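Putative adhesin (Bacteroides fragilis NCTC 9343, PDB 3PET) is a putative lipoprotein with a right-handed beta-helix fold that probably serves in cell adhesion, its exact function and binding partners being unknown. Local coordinates at residues N22-G27 and I32-S37; T42-Y47 and N63-S68; N91-K96 and V101-G106; L112-K117 and V122-L127; L132-Q135 and D141-L144. One frame throughout, in Å; residues are numbered along the deposited sequence. Where two conformers were deposited one is given.

Contact 1: N22-G27 and I32-S37; sequences NKIDAG and IYYTQS
The CD1 methyl of I24 meets the Y34 ring obliquely, I24 CD1 lying 3.8 Å from Y34 CD1. I24 gets there because its ethyl branch sits beside the backbone N (chi1 -60°) and then extends, which carries CD1 across the interior. Y34 sends its ring the other way round, with CG trans to its own N (chi1 173°). Two residues along, A26 CB faces I32 CD1, also at 3.8 Å. I32 has the same extended shape as I24, and its long branch reaches the short alanine opposite.

The backbones stay well apart. A26 and I32 come within 9.2 Å at CA, and I24 and Y34 within 9.7 Å. No hydrogen bond joins the two segments. They are successive strands, 23-26 and 31-36, that lie on different faces of the right-handed beta-helix, with their alternate side chains meeting inside.

Neighbouring residues cover the contact. L90 touches both I24 and Y34, while I83, I85 and F95 pack on I32. The Y34 hydroxyl is hydrogen-bonded to S87, which gives the polar end of this buried ring a partner. On the outward side, D25 forms a salt bridge with K96. K23 NZ donates to N22 OD1 at 3.2 Å, tilted 23° from the carbonyl plane.

All four touching residues are buried, and they meet through carbon alone. The contact therefore rests on van der Waals packing and the exclusion of water, with polar groups kept to the outward side and to the tyrosine tip.

Contact 2: T42-Y47 and N63-S68; sequences TDLQIY and NTLFLS
L44 and L67 form the tight part of this contact. L44 CD2 sits 3.7 Å from L67 CD2, and the two side chains lie alongside, pointing opposite ways. L44 CD2 also meets L65 CD1, but at 4.2 Å and across a slanted approach. One methyl thus rests against two leucines that are alternate residues of strand 64-69. The torsions differ to allow this. L65 has CG trans to its backbone N (chi1 173°), whereas L67 has CG beside the N (chi1 -53°), and the two side chains converge on L44.

Away from L44 the packing is looser. I46 also points inward, yet I46 CD1 stays 4.8 Å from L67 CD2. Y16 and I56 pack on I46 instead. V58 touches both L44 and L67, and V60 touches L65, so strand 56-61 helps to fill the space round the leucines.

The outer side is mixed and partly exposed: D43, Q45 and S68 are polar, F66 is not. F66 has T64 CG2 over one face of its ring, 3.7 Å above the plane and offset toward the rim, and also packs on D25.

L44 and L65 are 9.3 Å apart at CA, and no hydrogen bond crosses. Strand 43-47 pairs antiparallel with 11-16 and 82-87; strand 64-69 pairs antiparallel with 56-61 and parallel with 23-26. This is consistent with antiparallel strands covering the N-terminal end of the beta-helix here.

Contact 3: N91-K96 and V101-G106; sequences NGISFK and VHIENG
Strands 92-95 and 101-103 run nearly antiparallel, at 160° between their directions. Their axes come no closer than 10.4 Å, and the nearest CA pair, F95 and V101, is 8.1 Å apart. No hydrogen bond passes between them; the space is bridged by side chains.

V101 is the central residue, and each of its methyls has its own partner. V101 CG2 sits over one face of the F95 ring, 3.9 Å from the centroid and 26° off the normal. This is a CH-pi contact, displaced toward the rim near F95 CD1. The other methyl, V101 CG1, meets I93 CD1 tip to tip at 4.2 Å. With CG1 trans to the backbone N (chi1 -177°), the two branches spread along the facing strand and reach both residues.

The two strands belong to neighbouring faces of the right-handed beta-helix, and a short turn of four residues joins the segments. Strand 92-95 pairs in parallel with 23-26 and 111-116, while 101-103 pairs with 31-36 and 122-128. Hydrogen bonding thus runs from coil to coil, and the faces meet through their inward side chains.

I93 also touches I103. I93 CD1 and I103 CD1 are 4.0 Å apart, and the two side chains pass one another while heading opposite ways. L90 and I124 pack on I103.

The outward residues are polar. K96 NZ donates to S94 OG at 3.3 Å. H102 stacks its ring on Y33 of strand 31-36.

Contact 4: L112-K117 and V122-L127; sequences LDIESK and VDIQSL
L112 CD2 packs on L127 CD1 at 3.8 Å, with the side chains at a slant. L112 CD2 also brushes I124 CD1 at 4.3 Å. Beside this pair, I114 and I124 meet end on. I114 was modelled in two conformers, and in one of them I114 CD1 is 3.6 Å from I124 CD1, a distance that is doubtful for that reason. In this conformer both isoleucines have the ethyl branch beside the backbone N, I114 at chi1 -53° and I124 at -63°. On the other flank, V122 is held more loosely. V122 CG1 is 4.2 Å from I114 CG2 of the same conformer, and V122 CG2 is 4.2 Å from S116 CB. S116 meets the valine through carbon.

Next come the backbones that aim these groups. Strands 112-116 and 122-125 run at 159° to each other, with axes 10.2 Å apart at the closest. The chain turns a corner at S126, and this brings L127 round to face L112. The following coil supplies the next shell. L144 packs on I124 and, with L132, on I114. V142 touches S116.

The outer side of strand 112-116 carries acids. D113 OD1 accepts a hydrogen bond from N133.

Between the segments themselves there is no hydrogen bond. The six touching residues are buried and almost wholly aliphatic. Their contact depends on close fit and on keeping water out, while the acidic side chains of D113 and E115 lie on the outward side.

Contact 5: L132-Q135 and D141-L144; sequences LNVQ and DVKL
V134 and V142 share one torsion, with CG1 opposite the backbone N (chi1 near 180° in both), and this points their CG1 methyls at each other. V134 CG1 and V142 CG1 meet tip to tip at 3.9 Å. L144 is turned differently. Its CG lies beside the backbone N (chi1 -54°), which brings CD1 between two residues of the facing strand. L144 CD1 is 3.8 Å from V134 CG2 and 4.0 Å from L132 CD2. L132 and L144 approach head on, whereas V134 and L144 run side by side in opposed senses. V134 therefore uses both branches, one for each partner.

The strand axes are 10.0 Å apart at the closest and run at 162°. No hydrogen bond links the segments. A163 touches L144, L166 touches L132, and I161 and L153 touch V134, so the coil after continues the same apolar interior.

Polar side chains face outward. Q135 accepts from K156. D141 is hydrogen-bonded to the backbone N of N160.

Small and medium aliphatic side chains meeting between two faces, with parallel strand pairing from coil to coil, are the regular core of a right-handed beta-helix.

Overall arrangement
The contacts follow in series from the N terminus, and none nests in or crosses another. Contact 1 closes a short loop after strand 23-26. Contact 2 closes a longer one, from strand 43-47 past helix 50-53 to strand 64-69, at the N-terminal end. Contacts 3, 4 and 5 each close a short turn between two faces of the beta-helix. Parallel pairing joins them: 23-26, 92-95, 111-116 and 131-136 line one face, and 31-36, 101-103, 122-128 and 142-145 another. Contact 2 adjoins contact 1 through strands 23-26 and 64-69. Contacts 2 and 5 lie farthest apart, about 21 Å between centres.

Contact 1: N22-G27 and I32-S37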
# COMPACT_ATOMS: atom_id res chain seq x y z
N ASN A 22 19.05 20.76 3.61
CA ASN A 22 18.97 19.78 4.69
C ASN A 22 17.68 18.95 4.55
O ASN A 22 17.32 18.18 5.44
CB ASN A 22 19.07 20.45 6.08
CG ASN A 22 17.94 21.39 6.43
OD1 ASN A 22 17.14 21.82 5.60
ND2 ASN A 22 17.87 21.75 7.68
N LYS A 23 16.99 19.12 3.40
CA LYS A 23 15.75 18.41 3.09
C LYS A 23 15.74 18.03 1.62
O LYS A 23 16.28 18.75 0.78
CB LYS A 23 14.49 19.24 3.43
CG LYS A 23 14.28 19.50 4.92
CD LYS A 23 13.03 20.35 5.20
CE LYS A 23 13.12 21.86 4.89
NZ LYS A 23 14.08 22.62 5.77
N ILE A 24 15.11 16.88 1.32
CA ILE A 24 14.97 16.35 -0.03
C ILE A 24 13.49 16.16 -0.31
O ILE A 24 12.78 15.56 0.51
CB ILE A 24 15.77 15.03 -0.24
CG1 ILE A 24 17.30 15.22 0.00
CG2 ILE A 24 15.49 14.41 -1.66
CD1 ILE A 24 18.02 13.91 0.42
N ASP A 25 13.04 16.64 -1.48
CA ASP A 25 11.67 16.46 -1.96
C ASP A 25 11.78 15.96 -3.39
O ASP A 25 12.17 16.72 -4.28
CB ASP A 25 10.87 17.77 -1.83
CG ASP A 25 9.40 17.65 -2.16
OD1 ASP A 25 9.07 17.22 -3.28
OD2 ASP A 25 8.58 18.07 -1.34
N ALA A 26 11.47 14.66 -3.61
CA ALA A 26 11.69 14.07 -4.92
C ALA A 26 10.42 13.41 -5.51
O ALA A 26 9.76 12.61 -4.83
CB ALA A 26 12.82 13.05 -4.83
N GLY A 27 10.14 13.76 -6.77
CA GLY A 27 9.02 13.24 -7.55
C GLY A 27 9.53 12.63 -8.84
O GLY A 27 8.92 12.74 -9.90
N ILE A 32 17.46 6.45 -5.25
CA ILE A 32 18.20 7.55 -4.62
C ILE A 32 19.13 7.01 -3.55
O ILE A 32 18.69 6.23 -2.69
CB ILE A 32 17.25 8.62 -4.06
CG1 ILE A 32 16.42 9.27 -5.20
CG2 ILE A 32 18.02 9.67 -3.21
CD1 ILE A 32 15.22 10.12 -4.74
N TYR A 33 20.39 7.49 -3.55
CA TYR A 33 21.38 7.10 -2.55
C TYR A 33 21.87 8.37 -1.88
O TYR A 33 22.52 9.19 -2.53
CB TYR A 33 22.54 6.29 -3.20
CG TYR A 33 22.11 4.96 -3.76
CD1 TYR A 33 21.57 4.85 -5.04
CD2 TYR A 33 22.14 3.81 -2.97
CE1 TYR A 33 21.13 3.62 -5.55
CE2 TYR A 33 21.73 2.57 -3.48
CZ TYR A 33 21.20 2.49 -4.75
OH TYR A 33 20.80 1.26 -5.22
N TYR A 34 21.53 8.54 -0.61
CA TYR A 34 21.98 9.70 0.14
C TYR A 34 23.20 9.33 1.01
O TYR A 34 23.22 8.26 1.63
CB TYR A 34 20.84 10.31 1.00
CG TYR A 34 21.34 11.40 1.92
CD1 TYR A 34 21.51 12.71 1.46
CD2 TYR A 34 21.74 11.12 3.23
CE1 TYR A 34 22.04 13.71 2.27
CE2 TYR A 34 22.28 12.11 4.05
CZ TYR A 34 22.43 13.40 3.57
OH TYR A 34 22.98 14.37 4.37
N THR A 35 24.19 10.21 1.03
CA THR A 35 25.39 10.11 1.85
C THR A 35 25.52 11.39 2.66
O THR A 35 25.41 12.49 2.11
CB THR A 35 26.65 9.89 0.97
OG1 THR A 35 26.48 8.70 0.19
CG2 THR A 35 27.95 9.76 1.83
N GLN A 36 25.77 11.26 3.97
CA GLN A 36 26.05 12.42 4.79
C GLN A 36 27.53 12.74 4.59
O GLN A 36 28.37 11.88 4.89
CB GLN A 36 25.69 12.17 6.26
CG GLN A 36 26.06 13.35 7.17
CD GLN A 36 25.57 13.16 8.58
OE1 GLN A 36 25.60 12.05 9.13
NE2 GLN A 36 25.15 14.25 9.20
N SER A 37 27.85 13.92 4.05
CA SER A 37 29.25 14.28 3.79
C SER A 37 30.02 14.49 5.08
O SER A 37 29.45 14.89 6.11
CB SER A 37 29.37 15.52 2.89
OG SER A 37 28.87 16.69 3.51

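Contact 2: T42-Y47 and N63-S68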
# COMPACT_ATOMS: atom_id res chain seq x y z
N THR A 42 28.31 19.69 -0.44
CA THR A 42 26.95 19.45 -0.93
C THR A 42 27.07 19.08 -2.40
O THR A 42 27.78 19.76 -3.14
CB THR A 42 26.00 20.64 -0.67
OG1 THR A 42 25.90 20.81 0.73
CG2 THR A 42 24.61 20.41 -1.23
N ASP A 43 26.43 17.99 -2.83
CA ASP A 43 26.53 17.59 -4.23
C ASP A 43 25.33 16.76 -4.66
O ASP A 43 24.68 16.10 -3.85
CB ASP A 43 27.85 16.81 -4.48
CG ASP A 43 28.17 16.66 -5.96
OD1 ASP A 43 28.11 17.69 -6.71
OD2 ASP A 43 28.35 15.50 -6.41
N LEU A 44 25.02 16.86 -5.95
CA LEU A 44 23.96 16.11 -6.60
C LEU A 44 24.47 15.60 -7.91
O LEU A 44 24.93 16.39 -8.75
CB LEU A 44 22.68 16.96 -6.81
CG LEU A 44 21.57 16.28 -7.64
CD1 LEU A 44 20.94 15.09 -6.90
CD2 LEU A 44 20.54 17.27 -8.07
N GLN A 45 24.41 14.27 -8.08
CA GLN A 45 24.78 13.62 -9.33
C GLN A 45 23.68 12.74 -9.79
O GLN A 45 23.07 12.02 -8.98
CB GLN A 45 26.09 12.81 -9.24
CG GLN A 45 27.26 13.63 -8.73
CD GLN A 45 28.57 12.93 -8.85
OE1 GLN A 45 28.68 11.70 -8.80
NE2 GLN A 45 29.61 13.73 -8.97
N ILE A 46 23.40 12.79 -11.09
CA ILE A 46 22.37 11.94 -11.69
C ILE A 46 23.03 11.16 -12.82
O ILE A 46 23.63 11.75 -13.73
CB ILE A 46 21.09 12.69 -12.12
CG1 ILE A 46 20.46 13.43 -10.88
CG2 ILE A 46 20.06 11.69 -12.72
CD1 ILE A 46 19.31 14.41 -11.13
N TYR A 47 22.96 9.84 -12.72
CA TYR A 47 23.52 8.89 -13.68
C TYR A 47 22.42 8.23 -14.48
O TYR A 47 21.41 7.81 -13.93
CB TYR A 47 24.35 7.83 -12.96
CG TYR A 47 24.90 6.75 -13.87
CD1 TYR A 47 26.09 6.93 -14.57
CD2 TYR A 47 24.20 5.56 -14.07
CE1 TYR A 47 26.58 5.96 -15.45
CE2 TYR A 47 24.68 4.58 -14.94
CZ TYR A 47 25.88 4.78 -15.62
OH TYR A 47 26.40 3.83 -16.48
N ASN A 63 15.94 25.75 1.77
CA ASN A 63 16.83 24.69 2.27
C ASN A 63 16.39 23.27 1.84
O ASN A 63 16.79 22.28 2.45
CB ASN A 63 16.97 24.80 3.81
CG ASN A 63 17.68 26.08 4.24
OD1 ASN A 63 18.55 26.60 3.56
ND2 ASN A 63 17.31 26.63 5.38
N THR A 64 15.63 23.18 0.74
CA THR A 64 15.13 21.90 0.24
C THR A 64 15.57 21.67 -1.18
O THR A 64 15.42 22.54 -2.04
CB THR A 64 13.58 21.85 0.31
OG1 THR A 64 13.16 22.24 1.61
CG2 THR A 64 13.00 20.48 -0.05
N LEU A 65 16.09 20.47 -1.44
CA LEU A 65 16.43 20.04 -2.78
C LEU A 65 15.16 19.46 -3.39
O LEU A 65 14.63 18.46 -2.88
CB LEU A 65 17.56 18.99 -2.76
CG LEU A 65 17.89 18.32 -4.10
CD1 LEU A 65 18.49 19.34 -5.10
CD2 LEU A 65 18.85 17.16 -3.90
N PHE A 66 14.67 20.08 -4.48
CA PHE A 66 13.49 19.61 -5.20
C PHE A 66 13.91 18.94 -6.49
O PHE A 66 14.59 19.56 -7.30
CB PHE A 66 12.51 20.76 -5.50
CG PHE A 66 11.80 21.32 -4.29
CD1 PHE A 66 10.60 20.77 -3.85
CD2 PHE A 66 12.30 22.43 -3.63
CE1 PHE A 66 9.94 21.31 -2.73
CE2 PHE A 66 11.62 22.98 -2.55
CZ PHE A 66 10.46 22.41 -2.09
N LEU A 67 13.50 17.70 -6.69
CA LEU A 67 13.75 16.94 -7.91
C LEU A 67 12.40 16.63 -8.54
O LEU A 67 11.55 16.06 -7.88
CB LEU A 67 14.55 15.65 -7.61
CG LEU A 67 15.85 15.79 -6.82
CD1 LEU A 67 16.40 14.42 -6.46
CD2 LEU A 67 16.91 16.61 -7.60
N SER A 68 12.17 17.09 -9.76
CA SER A 68 10.89 16.87 -10.42
C SER A 68 11.07 16.44 -11.86
O SER A 68 12.20 16.44 -12.37
CB SER A 68 10.04 18.13 -10.35
OG SER A 68 10.73 19.21 -10.96

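Contact 3: N91-K96 and V101-G106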
# COMPACT_ATOMS: atom_id res chain seq x y z
N ASN A 91 17.49 16.56 7.59
CA ASN A 91 16.38 16.57 8.54
C ASN A 91 15.07 16.05 7.95
O ASN A 91 14.14 15.80 8.70
CB ASN A 91 16.15 18.00 9.06
CG ASN A 91 17.30 18.49 9.88
OD1 ASN A 91 17.95 19.45 9.52
ND2 ASN A 91 17.63 17.79 10.97
N GLY A 92 14.99 15.95 6.63
CA GLY A 92 13.76 15.50 6.01
C GLY A 92 13.89 14.89 4.64
O GLY A 92 14.71 15.32 3.83
N ILE A 93 13.07 13.86 4.40
CA ILE A 93 12.92 13.22 3.10
C ILE A 93 11.44 13.13 2.82
O ILE A 93 10.70 12.49 3.57
CB ILE A 93 13.61 11.82 2.92
CG1 ILE A 93 15.13 11.87 3.25
CG2 ILE A 93 13.40 11.29 1.46
CD1 ILE A 93 15.77 10.49 3.43
N SER A 94 11.02 13.75 1.73
CA SER A 94 9.65 13.64 1.21
C SER A 94 9.75 12.97 -0.16
O SER A 94 10.34 13.55 -1.08
CB SER A 94 8.99 15.01 1.12
OG SER A 94 7.68 14.81 0.63
N PHE A 95 9.31 11.72 -0.26
CA PHE A 95 9.44 10.98 -1.51
C PHE A 95 8.08 10.73 -2.13
O PHE A 95 7.21 10.14 -1.49
CB PHE A 95 10.23 9.67 -1.32
CG PHE A 95 10.48 8.94 -2.62
CD1 PHE A 95 11.51 9.33 -3.47
CD2 PHE A 95 9.70 7.85 -2.99
CE1 PHE A 95 11.75 8.64 -4.66
CE2 PHE A 95 9.93 7.18 -4.19
CZ PHE A 95 10.94 7.59 -5.02
N LYS A 96 7.92 11.16 -3.39
CA LYS A 96 6.66 11.06 -4.13
C LYS A 96 6.88 10.50 -5.54
O LYS A 96 6.11 10.83 -6.42
CB LYS A 96 5.96 12.43 -4.21
CG LYS A 96 5.75 13.15 -2.88
CD LYS A 96 5.16 14.54 -3.07
CE LYS A 96 6.19 15.63 -2.87
NZ LYS A 96 5.94 16.41 -1.63
N VAL A 101 14.76 4.58 -1.72
CA VAL A 101 15.55 5.65 -1.09
C VAL A 101 16.50 4.98 -0.10
O VAL A 101 16.04 4.25 0.80
CB VAL A 101 14.70 6.79 -0.43
CG1 VAL A 101 15.59 7.89 0.15
CG2 VAL A 101 13.71 7.39 -1.44
N HIS A 102 17.82 5.22 -0.26
CA HIS A 102 18.81 4.60 0.62
C HIS A 102 19.66 5.62 1.34
O HIS A 102 19.99 6.67 0.78
CB HIS A 102 19.78 3.70 -0.18
CG HIS A 102 19.16 2.54 -0.90
ND1 HIS A 102 19.17 1.27 -0.36
CD2 HIS A 102 18.60 2.49 -2.13
CE1 HIS A 102 18.55 0.50 -1.24
NE2 HIS A 102 18.22 1.18 -2.34
N ILE A 103 20.04 5.27 2.58
CA ILE A 103 21.07 5.90 3.42
C ILE A 103 21.87 4.69 3.89
O ILE A 103 21.56 4.09 4.92
CB ILE A 103 20.55 6.80 4.58
CG1 ILE A 103 19.54 7.89 4.09
CG2 ILE A 103 21.76 7.40 5.34
CD1 ILE A 103 19.04 8.95 5.24
N GLU A 104 22.79 4.24 3.03
CA GLU A 104 23.53 3.00 3.30
C GLU A 104 24.57 3.12 4.41
O GLU A 104 24.82 2.14 5.09
CB GLU A 104 24.26 2.52 2.04
CG GLU A 104 23.38 2.22 0.84
CD GLU A 104 24.12 1.63 -0.35
OE1 GLU A 104 25.08 2.26 -0.85
OE2 GLU A 104 23.71 0.53 -0.80
N ASN A 105 25.22 4.28 4.53
CA ASN A 105 26.35 4.40 5.44
C ASN A 105 26.17 5.41 6.57
O ASN A 105 27.14 5.93 7.08
CB ASN A 105 27.61 4.71 4.62
CG ASN A 105 27.98 3.54 3.76
OD1 ASN A 105 28.26 2.44 4.25
ND2 ASN A 105 27.89 3.72 2.46
N GLY A 106 24.95 5.60 7.04
CA GLY A 106 24.74 6.43 8.21
C GLY A 106 24.27 7.85 8.05
O GLY A 106 24.49 8.50 7.03

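Contact 4: L112-K117 and V122-L127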
# COMPACT_ATOMS: atom_id res chain seq x y z
N LEU A 112 14.71 13.76 12.27
CA LEU A 112 14.56 13.26 10.92
C LEU A 112 13.09 13.02 10.66
O LEU A 112 12.42 12.33 11.44
CB LEU A 112 15.39 11.98 10.68
CG LEU A 112 15.28 11.37 9.27
CD1 LEU A 112 15.84 12.33 8.16
CD2 LEU A 112 15.97 10.02 9.21
N ASP A 113 12.58 13.59 9.57
CA ASP A 113 11.20 13.41 9.15
C ASP A 113 11.17 12.66 7.80
O ASP A 113 11.72 13.16 6.81
CB ASP A 113 10.48 14.79 9.08
CG ASP A 113 8.99 14.75 8.85
OD1 ASP A 113 8.39 13.66 8.98
OD2 ASP A 113 8.41 15.82 8.57
N ILE A 114 10.57 11.46 7.78
CA ILE A 114 10.45 10.65 6.57
C ILE A 114 8.99 10.59 6.18
O ILE A 114 8.15 10.13 6.98
CB ILE A 114 11.08 9.23 6.69
CG1 ILE A 114 12.54 9.30 7.17
CG2 ILE A 114 10.96 8.46 5.35
CD1 ILE A 114 12.92 8.15 7.98
N GLU A 115 8.69 11.08 4.95
CA GLU A 115 7.34 11.08 4.37
C GLU A 115 7.43 10.31 3.05
O GLU A 115 7.98 10.82 2.07
CB GLU A 115 6.76 12.51 4.17
CG GLU A 115 6.81 13.42 5.41
CD GLU A 115 5.74 13.23 6.47
OE1 GLU A 115 4.53 13.24 6.13
OE2 GLU A 115 6.11 13.13 7.67
N SER A 116 6.99 9.03 3.05
CA SER A 116 7.03 8.24 1.81
C SER A 116 5.63 8.13 1.23
O SER A 116 4.70 7.65 1.89
CB SER A 116 7.66 6.87 2.04
OG SER A 116 7.04 6.17 3.11
N LYS A 117 5.47 8.69 0.03
CA LYS A 117 4.19 8.77 -0.67
C LYS A 117 4.32 8.25 -2.09
O LYS A 117 3.55 8.65 -2.97
CB LYS A 117 3.71 10.25 -0.69
CG LYS A 117 3.81 11.01 0.64
CD LYS A 117 4.27 12.47 0.50
CE LYS A 117 3.16 13.43 0.10
NZ LYS A 117 2.27 13.76 1.24
N VAL A 122 12.22 2.49 1.54
CA VAL A 122 13.12 3.42 2.22
C VAL A 122 13.99 2.53 3.11
O VAL A 122 13.46 1.72 3.89
CB VAL A 122 12.43 4.58 2.98
CG1 VAL A 122 13.46 5.48 3.68
CG2 VAL A 122 11.55 5.40 2.05
N ASP A 123 15.30 2.62 2.97
CA ASP A 123 16.22 1.79 3.76
C ASP A 123 17.29 2.68 4.35
O ASP A 123 18.14 3.17 3.62
CB ASP A 123 16.81 0.67 2.87
CG ASP A 123 17.59 -0.42 3.60
OD1 ASP A 123 18.07 -0.16 4.72
OD2 ASP A 123 17.77 -1.51 3.02
N ILE A 124 17.21 2.93 5.66
CA ILE A 124 18.14 3.81 6.37
C ILE A 124 18.90 2.98 7.38
O ILE A 124 18.31 2.36 8.26
CB ILE A 124 17.41 5.03 7.00
CG1 ILE A 124 16.79 5.90 5.86
CG2 ILE A 124 18.34 5.86 7.92
CD1 ILE A 124 15.77 6.82 6.32
N GLN A 125 20.23 3.00 7.23
CA GLN A 125 21.18 2.23 8.04
C GLN A 125 22.06 3.17 8.86
O GLN A 125 22.41 4.25 8.37
CB GLN A 125 22.05 1.36 7.12
CG GLN A 125 21.23 0.42 6.22
CD GLN A 125 22.07 -0.35 5.22
OE1 GLN A 125 21.91 -0.20 4.00
NE2 GLN A 125 22.93 -1.22 5.72
N SER A 126 22.42 2.75 10.10
CA SER A 126 23.29 3.48 11.02
C SER A 126 22.75 4.90 11.28
O SER A 126 23.49 5.89 11.15
CB SER A 126 24.73 3.53 10.51
OG SER A 126 25.19 2.25 10.14
N LEU A 127 21.48 4.98 11.64
CA LEU A 127 20.86 6.26 11.97
C LEU A 127 21.13 6.60 13.44
O LEU A 127 20.94 5.75 14.31
CB LEU A 127 19.34 6.19 11.69
CG LEU A 127 18.49 7.42 12.10
CD1 LEU A 127 18.88 8.69 11.32
CD2 LEU A 127 17.00 7.10 12.00

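Contact 5: L132-Q135 and D141-L144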
# COMPACT_ATOMS: atom_id res chain seq x y z
N LEU A 132 12.69 10.89 15.60
CA LEU A 132 12.42 10.29 14.30
C LEU A 132 10.92 10.28 14.10
O LEU A 132 10.17 9.84 14.98
CB LEU A 132 12.99 8.87 14.16
CG LEU A 132 12.54 8.07 12.92
CD1 LEU A 132 13.11 8.66 11.61
CD2 LEU A 132 12.87 6.62 13.07
N ASN A 133 10.49 10.77 12.95
CA ASN A 133 9.09 10.78 12.55
C ASN A 133 8.96 10.12 11.20
O ASN A 133 9.57 10.59 10.25
CB ASN A 133 8.51 12.21 12.54
CG ASN A 133 7.02 12.21 12.28
OD1 ASN A 133 6.25 11.65 13.03
ND2 ASN A 133 6.58 12.79 11.18
N VAL A 134 8.20 9.02 11.12
CA VAL A 134 7.98 8.29 9.87
C VAL A 134 6.49 8.28 9.57
O VAL A 134 5.69 7.82 10.39
CB VAL A 134 8.56 6.84 9.90
CG1 VAL A 134 8.25 6.07 8.61
CG2 VAL A 134 10.06 6.85 10.14
N GLN A 135 6.13 8.75 8.38
CA GLN A 135 4.76 8.70 7.87
C GLN A 135 4.81 7.96 6.56
O GLN A 135 5.24 8.55 5.55
CB GLN A 135 4.16 10.12 7.71
CG GLN A 135 4.01 10.90 9.02
CD GLN A 135 2.67 10.71 9.69
OE1 GLN A 135 1.73 10.18 9.12
NE2 GLN A 135 2.56 11.18 10.92
N ASP A 141 8.09 -0.62 1.73
CA ASP A 141 8.55 -0.79 3.11
C ASP A 141 9.49 0.31 3.55
O ASP A 141 10.23 0.85 2.72
CB ASP A 141 9.29 -2.14 3.23
CG ASP A 141 8.42 -3.36 3.02
OD1 ASP A 141 7.17 -3.23 3.07
OD2 ASP A 141 8.97 -4.46 2.87
N VAL A 142 9.49 0.62 4.85
CA VAL A 142 10.42 1.59 5.44
C VAL A 142 11.28 0.79 6.43
O VAL A 142 10.75 0.31 7.44
CB VAL A 142 9.75 2.83 6.07
CG1 VAL A 142 10.79 3.77 6.71
CG2 VAL A 142 8.94 3.58 5.03
N LYS A 143 12.55 0.56 6.09
CA LYS A 143 13.50 -0.17 6.92
C LYS A 143 14.44 0.82 7.61
O LYS A 143 15.02 1.69 6.96
CB LYS A 143 14.28 -1.21 6.10
CG LYS A 143 15.13 -2.15 6.95
CD LYS A 143 15.73 -3.27 6.12
CE LYS A 143 16.64 -4.16 6.93
NZ LYS A 143 17.45 -5.06 6.07
N LEU A 144 14.55 0.69 8.95
CA LEU A 144 15.33 1.59 9.80
C LEU A 144 16.19 0.83 10.79
O LEU A 144 15.71 -0.07 11.48
CB LEU A 144 14.36 2.51 10.58
CG LEU A 144 13.35 3.31 9.75
CD1 LEU A 144 12.14 3.65 10.56
CD2 LEU A 144 13.97 4.57 9.15